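Local coordinates for uncharacterized protein (Wolinella succinogenes, PDB 3JYG), which is of unknown function but belongs to the 6-pyruvoyl tetrahydropterin synthase family and binds a zinc ion, at residues 32-35 with 36-39; 168-171 with 172-176. One frame throughout, in Å; residues are numbered along the deposited sequence.

In the fold
Contacts 1 and 2 are two local turns that approach the zinc site from different parts of the chain. Contact 1 lies in the loop between helix 26-29 and strand 40-52, at the surface; contact 2 is the turn end of the hairpin of strands 162-169 and 174-180. Their centres are about 17 Å apart and their nearest atoms about 5 Å, so they do not touch. The metal, held by H17, H40 and H42, relates them: the side chain of C36 in contact 1 and that of E170 in contact 2 each come to about 4 Å from it. Each contact also touches a histidine ligand: H38 O of contact 1 is hydrogen-bonded to H40 ND1, and E170 of contact 2 packs on H42.

Contact 1: 32-35 with 36-39; sequences PCLS and CRHL
L34 and S35 offer their carbonyl oxygens to the backbone of R37 and H38, and these two bonds define a short 3-10 turn. R37 N lies 3.0 Å from L34 O, and H38 N stands equally close, 3.0 Å, to S35 O. The N-H...O angles, 148° for R37 N and 153° for H38 N, support both bonds. Just ahead, L34 is the centre of an inverse gamma turn, closed by a weak bond of 3.1 Å from S35 N to C33 O.

Nonpolar contact follows the same spacing. L34 and R37 run side by side in the same direction, the arginine chain extended from CG to NE. The leucine CD1 comes over one face of the guanidinium, offset toward its rim, 3.7 Å from NE of R37. Further back, CB of L34 is 4.0 Å from CD of R37.

An aromatic contact lies one step along: CA of S35 is over the face of the H38 ring, a CH-pi approach with 4.2 Å from that carbon to the ring centroid. The imidazole is brought there by a first torsion of -63°, which sets CG of H38 opposite its own carbonyl carbon.

Beyond the turn, R37 NH2 bonds to Q22 O and R37 O accepts from R18 NH1, while H38 O accepts from the zinc ligand H40. With NH2 hydrogen-bonded to Q22 and a leucine methyl over one face, the guanidinium is restricted in its swing, while the backbone turn sets the side chain of C36 about 4 Å from the zinc ion.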
loop_
_atom_site.group_PDB
_atom_site.type_symbol
_atom_site.label_atom_id
_atom_site.label_comp_id
_atom_site.label_asym_id
_atom_site.label_seq_id
_atom_site.Cartn_x
_atom_site.Cartn_y
_atom_site.Cartn_z
ATOM N N PRO A 32 10.352 -3.960 28.673
ATOM C CA PRO A 32 11.425 -2.943 28.550
ATOM C C PRO A 32 12.642 -3.382 27.703
ATOM O O PRO A 32 13.550 -2.572 27.477
ATOM C CB PRO A 32 11.847 -2.675 30.004
ATOM C CG PRO A 32 11.183 -3.760 30.852
ATOM C CD PRO A 32 10.459 -4.725 29.922
ATOM N N CYS A 33 12.653 -4.629 27.225
ATOM C CA CYS A 33 13.842 -5.194 26.558
ATOM C C CYS A 33 14.211 -4.426 25.285
ATOM O O CYS A 33 13.368 -4.235 24.404
ATOM C CB CYS A 33 13.674 -6.697 26.251
ATOM S SG CYS A 33 15.246 -7.519 25.721
ATOM N N LEU A 34 15.477 -4.011 25.205
ATOM C CA LEU A 34 15.984 -3.191 24.091
ATOM C C LEU A 34 16.557 -4.028 22.948
ATOM O O LEU A 34 17.705 -3.904 22.571
ATOM C CB LEU A 34 16.999 -2.156 24.613
ATOM C CG LEU A 34 16.476 -1.225 25.714
ATOM C CD1 LEU A 34 17.631 -0.498 26.415
ATOM C CD2 LEU A 34 15.402 -0.240 25.147
ATOM N N SER A 35 15.707 -4.873 22.396
ATOM C CA SER A 35 16.094 -5.883 21.417
ATOM C C SER A 35 16.699 -5.324 20.111
ATOM O O SER A 35 17.517 -5.980 19.478
ATOM C CB SER A 35 14.885 -6.805 21.149
ATOM O OG SER A 35 13.930 -6.225 20.252
ATOM N N CYS A 36 16.307 -4.107 19.714
ATOM C CA CYS A 36 16.845 -3.479 18.512
ATOM C C CYS A 36 18.337 -3.075 18.698
ATOM O O CYS A 36 19.067 -2.885 17.696
ATOM C CB CYS A 36 15.989 -2.276 18.132
ATOM S SG CYS A 36 15.474 -2.090 16.389
ATOM N N ARG A 37 18.803 -2.992 19.967
ATOM C CA ARG A 37 20.255 -2.799 20.218
ATOM C C ARG A 37 21.070 -4.066 19.867
ATOM O O ARG A 37 22.316 -4.015 19.793
ATOM C CB ARG A 37 20.567 -2.333 21.677
ATOM C CG ARG A 37 20.010 -0.944 22.019
ATOM C CD ARG A 37 20.454 -0.492 23.421
ATOM N NE ARG A 37 19.846 0.786 23.797
ATOM C CZ ARG A 37 20.389 1.686 24.631
ATOM N NH1 ARG A 37 21.572 1.469 25.199
ATOM N NH2 ARG A 37 19.748 2.821 24.896
ATOM N N HIS A 38 20.395 -5.198 19.681
ATOM C CA HIS A 38 21.138 -6.420 19.269
ATOM C C HIS A 38 21.607 -6.347 17.827
ATOM O O HIS A 38 20.926 -5.741 16.990
ATOM C CB HIS A 38 20.286 -7.661 19.490
ATOM C CG HIS A 38 19.955 -7.888 20.932
ATOM N ND1 HIS A 38 18.828 -8.566 21.345
ATOM C CD2 HIS A 38 20.595 -7.494 22.061
ATOM C CE1 HIS A 38 18.799 -8.593 22.671
ATOM N NE2 HIS A 38 19.849 -7.938 23.127
ATOM N N LEU A 39 22.764 -6.921 17.539
ATOM C CA LEU A 39 23.153 -7.195 16.147
ATOM C C LEU A 39 22.062 -8.074 15.557
ATOM O O LEU A 39 21.740 -9.148 16.108
ATOM C CB LEU A 39 24.480 -7.959 16.065
ATOM C CG LEU A 39 25.759 -7.403 16.715
ATOM C CD1 LEU A 39 27.024 -8.168 16.213
ATOM C CD2 LEU A 39 25.892 -5.921 16.498
#

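Contact 2: 168-171 with 172-176; sequences FLET and PKSRA
R175 lies alongside L169 in this beta hairpin, CD of the arginine 3.8 Å from CG of the leucine, and carries a flat group, its guanidinium, beyond that contact. At the guanidinium edge, in its plane, water 1 lies 2.9 Å from R175 NH2 and donates to T171 O. Another flat group, the F168 ring, leads away from the turn and packs on V46 and on I144 and A145 of helix 141-155.

The hairpin is antiparallel, closed by a type I turn from T171 to S174. F168 and A176 are a hydrogen-bonded pair, with F168 N to A176 O and A176 N to F168 O both 2.9 Å. A classic beta bulge follows, because E170 and T171 both face S174. Its evidence is S174 O, gripped by two donors: E170 N at 3.1 Å, bent to 138°, and T171 N at 3.2 Å, nearly straight at 178° and in the carbonyl plane.

L169 and R175, a non-hydrogen-bonded pair, point the same way. With CG between the backbone N and the carbonyl carbon (chi1 59°) and the chain extended from there to NE, the R175 methylenes lie along L169.

S174, R175 and A176 also pair, antiparallel, with a strand of the second subunit, where R175 NH2 and K173 NZ form salt bridges with E10 and D12 of that subunit. E170, whose OE1 is hydrogen-bonded to S141 OG, packs on the zinc ligand H42. Across the turn mouth, T171 OG1 and S174 OG share a hydrogen bond of 2.8 Å in which either hydroxyl may donate.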
loop_
_atom_site.group_PDB
_atom_site.type_symbol
_atom_site.label_atom_id
_atom_site.label_comp_id
_atom_site.label_asym_id
_atom_site.label_seq_id
_atom_site.Cartn_x
_atom_site.Cartn_y
_atom_site.Cartn_z
ATOM N N PHE A 168 10.400 3.082 3.444
ATOM C CA PHE A 168 11.323 1.991 3.767
ATOM C C PHE A 168 10.649 0.989 4.712
ATOM O O PHE A 168 10.261 1.343 5.845
ATOM C CB PHE A 168 12.660 2.518 4.283
ATOM C CG PHE A 168 13.671 1.424 4.514
ATOM C CD1 PHE A 168 14.353 0.841 3.430
ATOM C CD2 PHE A 168 13.884 0.925 5.796
ATOM C CE1 PHE A 168 15.272 -0.232 3.639
ATOM C CE2 PHE A 168 14.792 -0.163 6.008
ATOM C CZ PHE A 168 15.505 -0.699 4.927
ATOM N N LEU A 169 10.449 -0.232 4.197
ATOM C CA LEU A 169 9.845 -1.318 4.956
ATOM C C LEU A 169 10.963 -2.105 5.667
ATOM O O LEU A 169 11.893 -2.640 5.039
ATOM C CB LEU A 169 8.970 -2.225 4.049
ATOM C CG LEU A 169 7.656 -1.788 3.374
ATOM C CD1 LEU A 169 7.833 -0.580 2.511
ATOM C CD2 LEU A 169 7.041 -2.910 2.494
ATOM N N GLU A 170 10.898 -2.097 6.994
ATOM C CA GLU A 170 11.847 -2.780 7.836
ATOM C C GLU A 170 11.434 -4.280 7.941
ATOM O O GLU A 170 12.280 -5.189 8.035
ATOM C CB GLU A 170 11.763 -2.146 9.216
ATOM C CG GLU A 170 12.660 -2.729 10.242
ATOM C CD GLU A 170 12.305 -2.209 11.611
ATOM O OE1 GLU A 170 12.319 -0.952 11.791
ATOM O OE2 GLU A 170 12.013 -3.051 12.486
ATOM N N THR A 171 10.115 -4.499 8.002
ATOM C CA THR A 171 9.522 -5.833 8.007
ATOM C C THR A 171 8.246 -5.795 7.129
ATOM O O THR A 171 7.795 -4.704 6.729
ATOM C CB THR A 171 9.193 -6.337 9.447
ATOM O OG1 THR A 171 8.043 -5.662 9.970
ATOM C CG2 THR A 171 10.392 -6.182 10.414
ATOM N N PRO A 172 7.671 -6.968 6.798
ATOM C CA PRO A 172 6.459 -6.824 6.004
ATOM C C PRO A 172 5.402 -6.115 6.838
ATOM O O PRO A 172 4.479 -5.541 6.282
ATOM C CB PRO A 172 6.056 -8.271 5.731
ATOM C CG PRO A 172 6.596 -9.047 6.937
ATOM C CD PRO A 172 7.962 -8.396 7.092
ATOM N N LYS A 173 5.586 -6.088 8.154
ATOM C CA LYS A 173 4.581 -5.544 9.043
ATOM C C LYS A 173 4.785 -4.096 9.450
ATOM O O LYS A 173 3.907 -3.512 10.055
ATOM C CB LYS A 173 4.549 -6.361 10.340
ATOM C CG LYS A 173 3.196 -6.692 10.798
ATOM C CD LYS A 173 2.740 -7.943 10.051
ATOM C CE LYS A 173 1.218 -8.146 10.101
ATOM N NZ LYS A 173 0.801 -9.052 8.983
ATOM N N SER A 174 5.943 -3.519 9.168
ATOM C CA SER A 174 6.242 -2.218 9.744
ATOM C C SER A 174 7.114 -1.433 8.789
ATOM O O SER A 174 8.073 -1.981 8.177
ATOM C CB SER A 174 6.933 -2.395 11.087
ATOM O OG SER A 174 8.194 -3.037 10.924
ATOM N N ARG A 175 6.785 -0.151 8.657
ATOM C CA ARG A 175 7.435 0.680 7.672
ATOM C C ARG A 175 7.404 2.164 8.005
ATOM O O ARG A 175 6.590 2.620 8.810
ATOM C CB ARG A 175 6.804 0.445 6.319
ATOM C CG ARG A 175 5.337 0.734 6.254
ATOM C CD ARG A 175 4.763 -0.019 5.048
ATOM N NE ARG A 175 3.311 0.054 5.023
ATOM C CZ ARG A 175 2.470 -0.894 5.440
ATOM N NH1 ARG A 175 1.175 -0.655 5.345
ATOM N NH2 ARG A 175 2.908 -2.070 5.917
ATOM N N ALA A 176 8.342 2.873 7.399
ATOM C CA ALA A 176 8.512 4.287 7.549
ATOM C C ALA A 176 8.288 4.929 6.200
ATOM O O ALA A 176 8.422 4.297 5.153
ATOM C CB ALA A 176 9.899 4.599 8.038
HETATM O O HOH W 1 5.656 -3.039 5.735
#